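Local atomic coordinates of histidine-containing phosphotransfer protein (Oryza sativa, PDB entry 1YVI), a protein that relays phosphoryl groups through a histidine between cytokinin sensor histidine kinases and B-type response regulators in the His-to-Asp phosphorelay. Residues A[41-44]-A[45-49]; A[89-92]-A[93-96]. All coordinates share one frame; numbering follows the deposited sequence.

How the contacts relate
Both contacts are local, each at the start of a helix, and they come in series along the chain: contact 1 opens helix 42-65, and contact 2 follows the end of helix 72-89 and starts helix 92-106. Their centres lie about 16 Å apart, yet they meet directly where V46 CG1 of contact 1 packs 3.8 Å from V89 CG1 of contact 2. Helix 110-142 runs past both, touching V47 and T48 in the one and A91 and V94 in the other. The two starts belong to the same all-helical HPt domain, the scaffold that carries H80, the predicted phosphorylation site, on helix 72-89.

Contact 1 of 2, residues A[41-44]-A[45-49]; sequences GFVS and EVVTL
One face of the F42 ring is covered by V46 CG2, which sits 3.7 Å from the ring centroid and only 16° off the normal, a CH-pi contact displaced toward the rim beside CZ and CE1. The ring gets there because F42 CG is anti to its own backbone N (chi1 176°), which lets its far end swing back over the next turn although the CB bond leaves in the other direction. V46 CG2 also packs closely on F42 O, at 3.2 Å. One residue further on, V43 CG1 meets V47 CG2 at a looser 4.3 Å, on the side that faces the interior.

Along the backbone, G41 O, F42 O and V43 O accept from the amides of E45, V46 and V47, each bond running close to the direction of the carbonyl. S44 O is gripped twice: T48 N and T48 OG1 come in from opposite faces of its plane, the hydroxyl donating at 2.6 Å. That second bond satisfies the threonine hydroxyl within the helix and fixes its rotation.

Outside this segment, L33 and Q34 of helix 25-34 meet F42, while L135 of helix 110-142 touches S44 and T48. These are the first two turns of helix 42-65, begun at the N-cap G41, in the helical HPt fold.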
loop_
_atom_site.group_PDB
_atom_site.type_symbol
_atom_site.label_atom_id
_atom_site.label_comp_id
_atom_site.label_asym_id
_atom_site.label_seq_id
_atom_site.Cartn_x
_atom_site.Cartn_y
_atom_site.Cartn_z
ATOM N N GLY A 41 0.988 5.401 18.680
ATOM C CA GLY A 41 1.424 5.768 17.337
ATOM C C GLY A 41 1.548 4.509 16.497
ATOM O O GLY A 41 2.233 4.513 15.473
ATOM N N PHE A 42 0.890 3.439 16.929
ATOM C CA PHE A 42 0.981 2.168 16.260
ATOM C C PHE A 42 0.632 2.249 14.750
ATOM O O PHE A 42 1.420 1.814 13.887
ATOM C CB PHE A 42 0.101 1.149 16.942
ATOM C CG PHE A 42 0.056 -0.196 16.246
ATOM C CD1 PHE A 42 1.175 -1.042 16.248
ATOM C CD2 PHE A 42 -1.140 -0.659 15.658
ATOM C CE1 PHE A 42 1.108 -2.331 15.659
ATOM C CE2 PHE A 42 -1.194 -1.942 15.062
ATOM C CZ PHE A 42 -0.049 -2.771 15.062
ATOM N N VAL A 43 -0.555 2.762 14.448
ATOM C CA VAL A 43 -1.004 2.890 13.042
ATOM C C VAL A 43 0.002 3.730 12.209
ATOM O O VAL A 43 0.396 3.326 11.106
ATOM C CB VAL A 43 -2.454 3.466 12.962
ATOM C CG1 VAL A 43 -2.858 3.689 11.498
ATOM C CG2 VAL A 43 -3.389 2.454 13.616
ATOM N N SER A 44 0.473 4.873 12.729
ATOM C CA SER A 44 1.438 5.660 11.950
ATOM C C SER A 44 2.701 4.863 11.599
ATOM O O SER A 44 3.288 5.046 10.518
ATOM C CB SER A 44 1.913 6.922 12.701
ATOM O OG SER A 44 0.862 7.894 12.855
ATOM N N GLU A 45 3.188 4.078 12.566
ATOM C CA GLU A 45 4.400 3.268 12.343
ATOM C C GLU A 45 4.188 2.141 11.351
ATOM O O GLU A 45 5.074 1.868 10.545
ATOM C CB GLU A 45 4.975 2.724 13.666
ATOM C CG GLU A 45 5.501 3.849 14.663
ATOM C CD GLU A 45 6.664 4.686 14.135
ATOM O OE1 GLU A 45 7.280 4.370 13.109
ATOM O OE2 GLU A 45 6.954 5.693 14.787
ATOM N N VAL A 46 3.019 1.512 11.436
ATOM C CA VAL A 46 2.637 0.428 10.547
ATOM C C VAL A 46 2.615 0.977 9.119
ATOM O O VAL A 46 3.138 0.332 8.209
ATOM C CB VAL A 46 1.272 -0.199 10.946
ATOM C CG1 VAL A 46 0.696 -1.148 9.833
ATOM C CG2 VAL A 46 1.423 -0.995 12.260
ATOM N N VAL A 47 1.976 2.139 8.951
ATOM C CA VAL A 47 1.792 2.774 7.633
ATOM C C VAL A 47 3.152 3.220 7.079
ATOM O O VAL A 47 3.413 3.055 5.898
ATOM C CB VAL A 47 0.804 4.009 7.751
ATOM C CG1 VAL A 47 0.928 4.939 6.619
ATOM C CG2 VAL A 47 -0.631 3.478 7.813
ATOM N N THR A 48 3.991 3.817 7.919
ATOM C CA THR A 48 5.338 4.205 7.496
ATOM C C THR A 48 6.109 3.023 6.982
ATOM O O THR A 48 6.640 3.073 5.870
ATOM C CB THR A 48 6.083 4.882 8.650
ATOM O OG1 THR A 48 5.245 5.964 9.093
ATOM C CG2 THR A 48 7.450 5.438 8.218
ATOM N N LEU A 49 6.135 1.936 7.754
ATOM C CA LEU A 49 6.837 0.723 7.347
ATOM C C LEU A 49 6.237 0.135 6.064
ATOM O O LEU A 49 6.951 -0.286 5.181
ATOM C CB LEU A 49 6.744 -0.300 8.481
ATOM C CG LEU A 49 7.498 -1.621 8.394
ATOM C CD1 LEU A 49 8.998 -1.435 8.021
ATOM C CD2 LEU A 49 7.325 -2.327 9.760
#

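Contact 2 of 2, residues A[89-92]-A[93-96]; sequences VGAQ and KVKF
Q92 and F96 stand one helical turn apart, and the glutamine side chain runs obliquely past the phenylalanine ring. F96 CE2 does the touching, 3.9 Å from Q92 CB and the same distance from Q92 OE1, with amide and ring planes 39° apart. The backbone of Q92 takes part as well: its carbonyl oxygen lies 3.0 Å above one face of the ring, toward the rim at CD2, while accepting a hydrogen bond from F96 N at 2.8 Å. Q92 CG is placed between the backbone N and the carbonyl carbon (chi1 73°), and from there the chain extends outward. Its amide then has two jobs. OE1 accepts from a water, which in turn takes a weak bond from K95 NZ, and NE2 donates to G21 O, tying the new helix to the segment between helices 2-19 and 25-34.

All this follows a break between helices. G90, with positive phi, ends helix 72-89 in a Schellman motif; at these backbone angles a CB would press on the carbonyl oxygen of V89, so glycine fits. A91 is the centre of an inverse gamma turn and the N-cap of helix 92-106. A91 O accepts from K95 N at 3.0 Å, in the carbonyl plane and nearly straight at 167°. A91 CB lies 4.3 Å from V94 CB, a loose apolar contact, and both side chains also touch S86 of helix 72-89.

Shortening Q92 to an alanine, which takes CG and OE1 away from F96 CE2, would probably leave G21 O without this donor and the water without its OE1 partner. The K93 chain bends at chi3, and its side chain touches L22 and, on helix 110-142, D123.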
loop_
_atom_site.group_PDB
_atom_site.type_symbol
_atom_site.label_atom_id
_atom_site.label_comp_id
_atom_site.label_asym_id
_atom_site.label_seq_id
_atom_site.Cartn_x
_atom_site.Cartn_y
_atom_site.Cartn_z
ATOM N N VAL A 89 -2.421 -4.209 5.722
ATOM C CA VAL A 89 -2.715 -2.800 6.059
ATOM C C VAL A 89 -4.057 -2.337 5.512
ATOM O O VAL A 89 -4.456 -1.202 5.752
ATOM C CB VAL A 89 -1.622 -1.793 5.616
ATOM C CG1 VAL A 89 -0.295 -2.131 6.301
ATOM C CG2 VAL A 89 -1.516 -1.766 4.046
ATOM N N GLY A 90 -4.743 -3.208 4.772
ATOM C CA GLY A 90 -5.963 -2.832 4.103
ATOM C C GLY A 90 -5.865 -2.096 2.772
ATOM O O GLY A 90 -6.850 -1.517 2.326
ATOM N N ALA A 91 -4.732 -2.202 2.076
ATOM C CA ALA A 91 -4.541 -1.510 0.819
ATOM C C ALA A 91 -5.153 -2.386 -0.259
ATOM O O ALA A 91 -4.426 -3.024 -1.035
ATOM C CB ALA A 91 -3.050 -1.319 0.575
ATOM N N GLN A 92 -6.480 -2.429 -0.323
ATOM C CA GLN A 92 -7.145 -3.486 -1.096
ATOM C C GLN A 92 -6.884 -3.358 -2.603
ATOM O O GLN A 92 -6.869 -4.355 -3.330
ATOM C CB GLN A 92 -8.664 -3.497 -0.811
ATOM C CG GLN A 92 -9.450 -2.332 -1.444
ATOM C CD GLN A 92 -10.965 -2.404 -1.164
ATOM O OE1 GLN A 92 -11.468 -3.423 -0.746
ATOM N NE2 GLN A 92 -11.663 -1.305 -1.369
ATOM N N LYS A 93 -6.718 -2.148 -3.101
ATOM C CA LYS A 93 -6.535 -1.999 -4.577
ATOM C C LYS A 93 -5.147 -2.502 -4.980
ATOM O O LYS A 93 -4.981 -3.133 -6.000
ATOM C CB LYS A 93 -6.752 -0.522 -4.991
ATOM C CG LYS A 93 -8.258 -0.061 -4.798
ATOM C CD LYS A 93 -8.462 1.302 -5.295
ATOM C CE LYS A 93 -8.681 1.372 -6.811
ATOM N NZ LYS A 93 -8.743 2.854 -7.128
ATOM N N VAL A 94 -4.134 -2.218 -4.163
ATOM C CA VAL A 94 -2.811 -2.762 -4.450
ATOM C C VAL A 94 -2.953 -4.295 -4.400
ATOM O O VAL A 94 -2.458 -5.018 -5.250
ATOM C CB VAL A 94 -1.780 -2.253 -3.421
ATOM C CG1 VAL A 94 -0.397 -2.896 -3.617
ATOM C CG2 VAL A 94 -1.696 -0.714 -3.470
ATOM N N LYS A 95 -3.635 -4.792 -3.369
ATOM C CA LYS A 95 -3.821 -6.239 -3.235
ATOM C C LYS A 95 -4.484 -6.840 -4.493
ATOM O O LYS A 95 -4.026 -7.872 -4.995
ATOM C CB LYS A 95 -4.648 -6.552 -1.939
ATOM C CG LYS A 95 -4.935 -8.017 -1.790
ATOM C CD LYS A 95 -5.955 -8.307 -0.702
ATOM C CE LYS A 95 -7.351 -7.900 -1.154
ATOM N NZ LYS A 95 -8.285 -7.814 0.015
ATOM N N PHE A 96 -5.583 -6.260 -4.978
ATOM C CA PHE A 96 -6.256 -6.871 -6.125
ATOM C C PHE A 96 -5.423 -6.828 -7.383
ATOM O O PHE A 96 -5.449 -7.785 -8.156
ATOM C CB PHE A 96 -7.647 -6.294 -6.385
ATOM C CG PHE A 96 -8.572 -6.471 -5.241
ATOM C CD1 PHE A 96 -8.637 -7.674 -4.603
ATOM C CD2 PHE A 96 -9.334 -5.421 -4.780
ATOM C CE1 PHE A 96 -9.473 -7.844 -3.499
ATOM C CE2 PHE A 96 -10.166 -5.601 -3.695
ATOM C CZ PHE A 96 -10.222 -6.804 -3.068
HETATM O O HOH W 1 -10.944 -5.975 0.286
#